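Local structure of transcriptional repressor of the blcABC operon (Agrobacterium tumefaciens, 3MQ0) at residues N107-L110 and A111-D115; G171-R174 and M175-Q179; N262-S265 and E266-G269. The protein probably binds DNA as an IclR-type transcription factor and represses the blcABC operon, with its activity regulated through oligomerization. All blocks are in the same frame, centred on the assembly; numbering follows the deposited sequence.

Contact 1: N107-L110 and A111-D115; sequences NDHL and AQRHD
The backbone N of Ala111 is shared by two carbonyls: it bonds to Asn107 O at 3.2 Å, the i to i+4 bond of an alpha helix, and more weakly to Asp108 O. After this forked amide, the next two amides reach back three residues, Gln112 N weakly to His109 O and Arg113 N to Leu110 O at 3.1 Å. The latter donor stands above the carbonyl plane and closes a type I turn from Leu110 to Arg113.

Two side chains fold back over this end. Gln112, with CG set between its backbone N and carbonyl carbon (chi1 60°), rests CG on His109 O at 3.3 Å. Arg113 CG also lies near His109 O, and the bend at its second torsion (chi2 -67°) then turns the chain so that the guanidinium meets the imidazole. There His109 NE2 sits 3.2 Å above one guanidinium face, offset toward the rim. With the two planes inclined by 66° this is no parallel stack, and NE2 and NH1 do not bond. The imidazole is instead held by Lys267 NZ at ND1 and, weakly, by Thr260 O at NE2, a pattern consistent with a proton on NE2.

Asp108 faces the dimer partner, where its OD2 bonds to Ala79 N and Ser78 OG of the second subunit. The whole is the C-terminal end of helix 102-110 running into a type I turn, in the GAF-fold domain of an IclR-family regulator.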
ATOM      1  N   ASN B 107     -16.556   1.608  16.618  1.00 16.99           N
ATOM      2  CA  ASN B 107     -17.070   1.645  17.990  1.00 21.65           C
ATOM      3  C   ASN B 107     -16.376   2.719  18.809  1.00 27.31           C
ATOM      4  O   ASN B 107     -17.025   3.505  19.504  1.00 27.37           O
ATOM      5  CB  ASN B 107     -16.885   0.298  18.701  1.00 26.00           C
ATOM      6  CG  ASN B 107     -17.795  -0.790  18.164  1.00 26.94           C
ATOM      7  OD1 ASN B 107     -18.854  -0.516  17.630  1.00 26.85           O
ATOM      8  ND2 ASN B 107     -17.384  -2.043  18.339  1.00 36.15           N
ATOM      9  N   ASP B 108     -15.048   2.737  18.731  1.00 21.41           N
ATOM     10  CA  ASP B 108     -14.237   3.689  19.487  1.00 29.84           C
ATOM     11  C   ASP B 108     -14.451   5.141  19.056  1.00 24.90           C
ATOM     12  O   ASP B 108     -14.437   6.068  19.874  1.00 25.21           O
ATOM     13  CB  ASP B 108     -12.763   3.303  19.392  1.00 31.79           C
ATOM     14  CG  ASP B 108     -12.460   1.996  20.121  1.00 44.43           C
ATOM     15  OD1 ASP B 108     -13.342   1.512  20.870  1.00 42.72           O
ATOM     16  OD2 ASP B 108     -11.348   1.454  19.952  1.00 41.37           O
ATOM     17  N   HIS B 109     -14.655   5.330  17.766  1.00 22.65           N
ATOM     18  CA  HIS B 109     -14.947   6.647  17.236  1.00 20.30           C
ATOM     19  C   HIS B 109     -16.246   7.177  17.835  1.00 24.47           C
ATOM     20  O   HIS B 109     -16.339   8.351  18.190  1.00 26.25           O
ATOM     21  CB  HIS B 109     -15.057   6.567  15.715  1.00 27.93           C
ATOM     22  CG  HIS B 109     -15.004   7.892  15.028  1.00 26.46           C
ATOM     23  ND1 HIS B 109     -13.880   8.687  15.023  1.00 32.52           N
ATOM     24  CD2 HIS B 109     -15.933   8.553  14.288  1.00 34.00           C
ATOM     25  CE1 HIS B 109     -14.119   9.785  14.329  1.00 38.59           C
ATOM     26  NE2 HIS B 109     -15.356   9.722  13.868  1.00 39.38           N
ATOM     27  N   LEU B 110     -17.251   6.312  17.954  1.00 20.29           N
ATOM     28  CA  LEU B 110     -18.527   6.738  18.524  1.00 28.70           C
ATOM     29  C   LEU B 110     -18.411   7.078  20.009  1.00 28.87           C
ATOM     30  O   LEU B 110     -19.114   7.957  20.514  1.00 35.88           O
ATOM     31  CB  LEU B 110     -19.599   5.673  18.321  1.00 30.09           C
ATOM     32  CG  LEU B 110     -20.054   5.483  16.880  1.00 33.27           C
ATOM     33  CD1 LEU B 110     -21.199   4.484  16.839  1.00 34.72           C
ATOM     34  CD2 LEU B 110     -20.476   6.814  16.308  1.00 38.50           C
ATOM     35  N   ALA B 111     -17.519   6.382  20.699  1.00 25.22           N
ATOM     36  CA  ALA B 111     -17.333   6.592  22.130  1.00 36.44           C
ATOM     37  C   ALA B 111     -16.901   8.017  22.491  1.00 44.80           C
ATOM     38  O   ALA B 111     -16.923   8.392  23.659  1.00 49.29           O
ATOM     39  CB  ALA B 111     -16.338   5.584  22.688  1.00 32.42           C
ATOM     40  N   GLN B 112     -16.504   8.812  21.504  1.00 41.36           N
ATOM     41  CA  GLN B 112     -16.022  10.161  21.799  1.00 42.65           C
ATOM     42  C   GLN B 112     -16.807  11.243  21.066  1.00 45.56           C
ATOM     43  O   GLN B 112     -16.455  12.422  21.117  1.00 52.93           O
ATOM     44  CB  GLN B 112     -14.534  10.271  21.484  1.00 48.50           C
ATOM     45  CG  GLN B 112     -14.203   9.983  20.040  1.00 53.96           C
ATOM     46  CD  GLN B 112     -12.780   9.511  19.862  1.00 65.31           C
ATOM     47  OE1 GLN B 112     -12.284   8.695  20.640  1.00 61.68           O
ATOM     48  NE2 GLN B 112     -12.110  10.029  18.837  1.00 69.29           N
ATOM     49  N   ARG B 113     -17.869  10.832  20.382  1.00 37.56           N
ATOM     50  CA  ARG B 113     -18.758  11.764  19.704  1.00 41.56           C
ATOM     51  C   ARG B 113     -20.107  11.764  20.399  1.00 41.78           C
ATOM     52  O   ARG B 113     -21.077  11.197  19.894  1.00 39.34           O
ATOM     53  CB  ARG B 113     -18.939  11.369  18.239  1.00 40.87           C
ATOM     54  CG  ARG B 113     -17.690  11.525  17.393  1.00 53.95           C
ATOM     55  CD  ARG B 113     -17.315  12.987  17.241  1.00 66.93           C
ATOM     56  NE  ARG B 113     -16.123  13.171  16.416  1.00 76.13           N
ATOM     57  CZ  ARG B 113     -16.092  13.000  15.098  1.00 76.40           C
ATOM     58  NH1 ARG B 113     -17.187  12.626  14.452  1.00 80.58           N
ATOM     59  NH2 ARG B 113     -14.966  13.195  14.425  1.00 70.84           N
ATOM     60  N   HIS B 114     -20.165  12.391  21.565  1.00 36.23           N
ATOM     61  CA  HIS B 114     -21.402  12.426  22.333  1.00 37.54           C
ATOM     62  C   HIS B 114     -22.534  13.121  21.574  1.00 30.89           C
ATOM     63  O   HIS B 114     -23.694  13.016  21.956  1.00 31.99           O
ATOM     64  CB  HIS B 114     -21.160  13.057  23.701  1.00 42.66           C
ATOM     65  CG  HIS B 114     -20.186  12.290  24.544  1.00 60.38           C
ATOM     66  ND1 HIS B 114     -18.835  12.250  24.266  1.00 65.73           N
ATOM     67  CD2 HIS B 114     -20.369  11.512  25.636  1.00 68.24           C
ATOM     68  CE1 HIS B 114     -18.227  11.493  25.161  1.00 68.00           C
ATOM     69  NE2 HIS B 114     -19.135  11.033  26.005  1.00 70.28           N
ATOM     70  N   ASP B 115     -22.189  13.824  20.499  1.00 28.97           N
ATOM     71  CA  ASP B 115     -23.185  14.459  19.639  1.00 37.83           C
ATOM     72  C   ASP B 115     -24.176  13.430  19.097  1.00 33.89           C
ATOM     73  O   ASP B 115     -25.355  13.727  18.891  1.00 35.46           O
ATOM     74  CB  ASP B 115     -22.505  15.150  18.452  1.00 48.32           C
ATOM     75  CG  ASP B 115     -21.172  15.777  18.823  1.00 65.73           C
ATOM     76  OD1 ASP B 115     -21.105  17.029  18.904  1.00 75.76           O
ATOM     77  OD2 ASP B 115     -20.197  15.017  19.038  1.00 62.11           O
TER

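Contact 2: G171-R174 and M175-Q179; sequences GELR and MLFSQ
Leu173 and Phe177 form the tight side of this helical turn. Leu173 O accepts the N-H of Phe177 at 3.0 Å, and it lies 3.6 Å from both CB and CD2 of Phe177. With CG anti to the carbonyl carbon (chi1 -62°), the ring swings back along the helix, bringing CE2 within 4.2 Å of Leu173 CD2. The CB of Leu176 fits over the centre of one ring face, 3.8 Å above its plane. Leu165 of helix 159-165 and Pro156 also pack on Phe177, while Leu199 of helix 192-205 packs on Leu173.

The other flank is exposed and has little packing across the turn; its charged groups are tied outside it. Met175 N bonds to Gly171 O at 3.1 Å and Met175 CG passes close to that oxygen, but the thioether then leads away. Glu172 turns back to the start of the helix, its OE1 bonded to Gly169 N. Arg174, extended from CG to NE, runs the same way: NH1 bonds to Pro170 O and NH2 makes a salt bridge with Glu196.

Phe177 is the first residue to leave helical backbone angles, making this the C-terminal end of a short amphipathic helix, 170-176, within the GAF-fold domain.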
ATOM      1  N   GLY B 171     -24.044   2.352 -15.924  1.00 20.21           N
ATOM      2  CA  GLY B 171     -23.929   1.005 -16.457  1.00 24.57           C
ATOM      3  C   GLY B 171     -23.874  -0.018 -15.334  1.00 26.38           C
ATOM      4  O   GLY B 171     -24.536  -1.069 -15.395  1.00 20.70           O
ATOM      5  N   GLU B 172     -23.091   0.284 -14.298  1.00 16.73           N
ATOM      6  CA  GLU B 172     -22.948  -0.641 -13.172  1.00 20.50           C
ATOM      7  C   GLU B 172     -24.267  -0.820 -12.435  1.00 20.32           C
ATOM      8  O   GLU B 172     -24.606  -1.934 -12.025  1.00 20.45           O
ATOM      9  CB  GLU B 172     -21.861  -0.174 -12.205  1.00 29.43           C
ATOM     10  CG  GLU B 172     -20.467  -0.137 -12.815  1.00 34.49           C
ATOM     11  CD  GLU B 172     -19.447   0.505 -11.884  1.00 47.73           C
ATOM     12  OE1 GLU B 172     -19.566   1.720 -11.613  1.00 33.25           O
ATOM     13  OE2 GLU B 172     -18.530  -0.205 -11.412  1.00 60.79           O
ATOM     14  N   LEU B 173     -25.016   0.271 -12.269  1.00 15.35           N
ATOM     15  CA  LEU B 173     -26.329   0.199 -11.620  1.00 19.59           C
ATOM     16  C   LEU B 173     -27.278  -0.658 -12.433  1.00 21.32           C
ATOM     17  O   LEU B 173     -28.070  -1.427 -11.891  1.00 21.67           O
ATOM     18  CB  LEU B 173     -26.927   1.592 -11.446  1.00 23.70           C
ATOM     19  CG  LEU B 173     -26.326   2.511 -10.389  1.00 25.47           C
ATOM     20  CD1 LEU B 173     -26.815   3.952 -10.561  1.00 28.16           C
ATOM     21  CD2 LEU B 173     -26.638   2.002  -8.986  1.00 18.21           C
ATOM     22  N   ARG B 174     -27.195  -0.551 -13.752  1.00 20.26           N
ATOM     23  CA  ARG B 174     -28.128  -1.290 -14.580  1.00 19.88           C
ATOM     24  C   ARG B 174     -27.818  -2.783 -14.558  1.00 23.13           C
ATOM     25  O   ARG B 174     -28.713  -3.605 -14.701  1.00 26.53           O
ATOM     26  CB  ARG B 174     -28.174  -0.707 -15.996  1.00 20.59           C
ATOM     27  CG  ARG B 174     -29.129   0.491 -16.063  1.00 20.59           C
ATOM     28  CD  ARG B 174     -28.859   1.493 -17.189  1.00 21.82           C
ATOM     29  NE  ARG B 174     -29.846   2.571 -17.076  1.00 22.03           N
ATOM     30  CZ  ARG B 174     -29.755   3.599 -16.232  1.00 24.93           C
ATOM     31  NH1 ARG B 174     -28.688   3.748 -15.444  1.00 19.65           N
ATOM     32  NH2 ARG B 174     -30.733   4.498 -16.186  1.00 23.12           N
ATOM     33  N   MET B 175     -26.553  -3.127 -14.365  1.00 18.69           N
ATOM     34  CA  MET B 175     -26.160  -4.524 -14.196  1.00 28.24           C
ATOM     35  C   MET B 175     -26.685  -5.095 -12.883  1.00 26.44           C
ATOM     36  O   MET B 175     -27.069  -6.261 -12.806  1.00 27.34           O
ATOM     37  CB  MET B 175     -24.644  -4.660 -14.243  1.00 30.49           C
ATOM     38  CG  MET B 175     -24.060  -4.278 -15.576  1.00 40.33           C
ATOM     39  SD  MET B 175     -22.985  -5.577 -16.181  1.00 62.76           S
ATOM     40  CE  MET B 175     -23.186  -5.358 -17.943  1.00 86.83           C
ATOM     41  N   LEU B 176     -26.694  -4.270 -11.847  1.00 20.52           N
ATOM     42  CA  LEU B 176     -27.141  -4.715 -10.536  1.00 27.16           C
ATOM     43  C   LEU B 176     -28.645  -4.853 -10.453  1.00 29.47           C
ATOM     44  O   LEU B 176     -29.144  -5.736  -9.761  1.00 27.79           O
ATOM     45  CB  LEU B 176     -26.710  -3.718  -9.464  1.00 28.34           C
ATOM     46  CG  LEU B 176     -25.394  -3.982  -8.763  1.00 32.58           C
ATOM     47  CD1 LEU B 176     -25.079  -2.805  -7.846  1.00 27.73           C
ATOM     48  CD2 LEU B 176     -25.497  -5.287  -7.988  1.00 31.72           C
ATOM     49  N   PHE B 177     -29.366  -3.968 -11.138  1.00 20.85           N
ATOM     50  CA  PHE B 177     -30.793  -3.814 -10.893  1.00 19.85           C
ATOM     51  C   PHE B 177     -31.684  -3.981 -12.119  1.00 26.79           C
ATOM     52  O   PHE B 177     -32.676  -3.273 -12.255  1.00 39.33           O
ATOM     53  CB  PHE B 177     -31.062  -2.461 -10.239  1.00 19.09           C
ATOM     54  CG  PHE B 177     -30.399  -2.310  -8.900  1.00 19.88           C
ATOM     55  CD1 PHE B 177     -30.662  -3.214  -7.883  1.00 20.32           C
ATOM     56  CD2 PHE B 177     -29.527  -1.266  -8.654  1.00 19.37           C
ATOM     57  CE1 PHE B 177     -30.052  -3.086  -6.641  1.00 21.96           C
ATOM     58  CE2 PHE B 177     -28.922  -1.124  -7.417  1.00 16.47           C
ATOM     59  CZ  PHE B 177     -29.173  -2.038  -6.416  1.00 16.69           C
ATOM     60  N   SER B 178     -31.332  -4.918 -12.995  1.00 25.43           N
ATOM     61  CA  SER B 178     -32.191  -5.274 -14.119  1.00 34.67           C
ATOM     62  C   SER B 178     -33.571  -5.636 -13.570  1.00 39.23           C
ATOM     63  O   SER B 178     -34.598  -5.213 -14.100  1.00 39.06           O
ATOM     64  CB  SER B 178     -31.592  -6.444 -14.902  1.00 39.28           C
ATOM     65  OG  SER B 178     -31.357  -7.557 -14.055  1.00 42.97           O
ATOM     66  N   GLN B 179     -33.578  -6.415 -12.494  1.00 35.17           N
ATOM     67  CA  GLN B 179     -34.770  -6.606 -11.686  1.00 36.51           C
ATOM     68  C   GLN B 179     -34.649  -5.727 -10.450  1.00 33.49           C
ATOM     69  O   GLN B 179     -33.768  -5.921  -9.617  1.00 33.38           O
ATOM     70  CB  GLN B 179     -34.902  -8.062 -11.259  1.00 47.42           C
ATOM     71  CG  GLN B 179     -34.961  -9.045 -12.416  1.00 60.77           C
ATOM     72  CD  GLN B 179     -34.954 -10.485 -11.943  1.00 71.54           C
ATOM     73  OE1 GLN B 179     -34.024 -10.924 -11.263  1.00 72.61           O
ATOM     74  NE2 GLN B 179     -36.001 -11.227 -12.294  1.00 74.69           N
TER

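Contact 3: N262-S265 and E266-G269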
ATOM      1  N   ASN B 262     -15.716  11.193   7.288  1.00 15.10           N
ATOM      2  CA  ASN B 262     -14.373  11.573   6.849  1.00 19.47           C
ATOM      3  C   ASN B 262     -13.296  11.335   7.914  1.00 21.49           C
ATOM      4  O   ASN B 262     -12.198  10.862   7.611  1.00 18.66           O
ATOM      5  CB  ASN B 262     -14.356  13.029   6.363  1.00 17.41           C
ATOM      6  CG  ASN B 262     -15.108  13.205   5.050  1.00 25.75           C
ATOM      7  OD1 ASN B 262     -15.410  12.230   4.371  1.00 26.03           O
ATOM      8  ND2 ASN B 262     -15.418  14.439   4.698  1.00 25.54           N
ATOM      9  N   ALA B 263     -13.617  11.637   9.167  1.00 15.42           N
ATOM     10  CA  ALA B 263     -12.660  11.423  10.258  1.00 21.64           C
ATOM     11  C   ALA B 263     -12.427   9.932  10.473  1.00 23.35           C
ATOM     12  O   ALA B 263     -11.309   9.492  10.735  1.00 17.65           O
ATOM     13  CB  ALA B 263     -13.153  12.071  11.544  1.00 16.79           C
ATOM     14  N   LEU B 264     -13.485   9.141  10.355  1.00 17.32           N
ATOM     15  CA  LEU B 264     -13.330   7.696  10.470  1.00 15.74           C
ATOM     16  C   LEU B 264     -12.474   7.131   9.328  1.00 17.96           C
ATOM     17  O   LEU B 264     -11.616   6.274   9.555  1.00 18.12           O
ATOM     18  CB  LEU B 264     -14.709   7.019  10.491  1.00 16.53           C
ATOM     19  CG  LEU B 264     -14.816   5.557  10.908  1.00 32.73           C
ATOM     20  CD1 LEU B 264     -14.098   5.311  12.220  1.00 38.25           C
ATOM     21  CD2 LEU B 264     -16.285   5.165  11.035  1.00 24.18           C
ATOM     22  N   SER B 265     -12.721   7.604   8.107  1.00 15.45           N
ATOM     23  CA  SER B 265     -11.937   7.195   6.930  1.00 18.67           C
ATOM     24  C   SER B 265     -10.440   7.464   7.111  1.00 17.74           C
ATOM     25  O   SER B 265      -9.590   6.639   6.757  1.00 17.67           O
ATOM     26  CB  SER B 265     -12.436   7.941   5.683  1.00 20.34           C
ATOM     27  OG  SER B 265     -13.793   7.597   5.433  1.00 22.20           O
ATOM     28  N   GLU B 266     -10.125   8.623   7.667  1.00 15.89           N
ATOM     29  CA  GLU B 266      -8.736   8.978   7.948  1.00 18.91           C
ATOM     30  C   GLU B 266      -8.080   7.959   8.880  1.00 19.84           C
ATOM     31  O   GLU B 266      -6.924   7.581   8.706  1.00 18.32           O
ATOM     32  CB  GLU B 266      -8.653  10.378   8.542  1.00 25.98           C
ATOM     33  CG  GLU B 266      -7.237  10.911   8.604  1.00 47.50           C
ATOM     34  CD  GLU B 266      -7.179  12.365   9.021  1.00 63.50           C
ATOM     35  OE1 GLU B 266      -7.395  12.648  10.221  1.00 71.88           O
ATOM     36  OE2 GLU B 266      -6.923  13.222   8.148  1.00 62.66           O
ATOM     37  N   LYS B 267      -8.833   7.476   9.854  1.00 18.89           N
ATOM     38  CA  LYS B 267      -8.311   6.460  10.754  1.00 18.84           C
ATOM     39  C   LYS B 267      -8.014   5.162  10.022  1.00 22.95           C
ATOM     40  O   LYS B 267      -7.237   4.356  10.501  1.00 19.69           O
ATOM     41  CB  LYS B 267      -9.294   6.214  11.902  1.00 17.87           C
ATOM     42  CG  LYS B 267      -9.416   7.396  12.838  1.00 19.64           C
ATOM     43  CD  LYS B 267     -10.369   7.096  13.986  1.00 26.20           C
ATOM     44  CE  LYS B 267     -10.363   8.234  15.004  1.00 31.16           C
ATOM     45  NZ  LYS B 267     -11.454   8.073  16.013  1.00 34.75           N
ATOM     46  N   LEU B 268      -8.626   4.972   8.854  1.00 18.95           N
ATOM     47  CA  LEU B 268      -8.458   3.741   8.087  1.00 21.34           C
ATOM     48  C   LEU B 268      -7.453   3.886   6.958  1.00 23.37           C
ATOM     49  O   LEU B 268      -7.249   2.953   6.172  1.00 25.90           O
ATOM     50  CB  LEU B 268      -9.807   3.264   7.538  1.00 20.03           C
ATOM     51  CG  LEU B 268     -10.904   3.018   8.571  1.00 23.47           C
ATOM     52  CD1 LEU B 268     -12.208   2.634   7.869  1.00 24.35           C
ATOM     53  CD2 LEU B 268     -10.480   1.934   9.550  1.00 27.12           C
ATOM     54  N   GLY B 269      -6.830   5.056   6.865  1.00 23.16           N
ATOM     55  CA  GLY B 269      -5.784   5.272   5.889  1.00 26.17           C
ATOM     56  C   GLY B 269      -6.139   6.210   4.752  1.00 29.48           C
ATOM     57  O   GLY B 269      -5.269   6.574   3.966  1.00 26.24           O
TER
HETATM   58  O   HOH W   1      -9.487  11.161  12.184  1.00 37.19           O
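Lys267 leaves the last turn of helix 247-267 past Leu264 and Ala263, whose carbonyls its first methylenes meet. CB lies 3.3 Å from Leu264 O. CG, anti to the carbonyl carbon (chi1 -68°), moves across to Ala263 O at 3.5 Å. CD skirts that oxygen more distantly and comes up beside Leu264 CD1 at the limit of contact. From there the chain, extended beyond CG, takes CE clear of the helix and brings NZ to His109 ND1 of helix 102-110, with Gln112 of the following loop alongside.

The backbone beneath is less regular. Glu266 N makes a sound helical bond to Asn262 O, while the bond from Lys267 N to Ala263 O is weak. Leu268 N then divides its hydrogen between Ser265 O, at 2.8 Å but from well above the carbonyl plane, and Leu264 O, a weak partner. Gly269 completes a Schellman motif: its positive phi (110°) takes the backbone out of the right-handed helix, at angles where a CB would jam against the preceding carbonyl O, so glycine suits the place, and its N bonds to Glu266 O at 3.1 Å.

On the solvent side Glu266 is extended beyond CG, and a water donates both to its OE1, at 3.2 Å, and to Ala263 O, at 2.9 Å, so that this carbonyl serves the water as well as the weak helical bond.

The opposite character belongs to Leu264, Ser265 and Leu268, all buried and all touching Ile225 of strand 218-226. Leu268 lays CG on Leu264 O at 3.5 Å and continues toward Leu100 and Ile102. Ser265 OG is held between Ala261 O and Arg226 N, which joins the helix to the end of that strand.

In the fold
From the N terminus the three contacts come strictly in series, none nesting within or crossing another. Each closes only a local turn, at the end of a helix. Contact 1 ends helix 102-110 ahead of strand 120-127, the first strand of the six-stranded antiparallel sheet. Contact 2 follows at the end of helix 170-176, on the other side of the chain's centre and about 36 Å from contact 1, centre to centre. The last two strands of the sheet precede helix 247-267, whose end is contact 3. This late helix returns to the early one: 262-269 touches 107-115, whereas contact 2 remains apart from both, about 19 Å from contact 3 between nearest atoms.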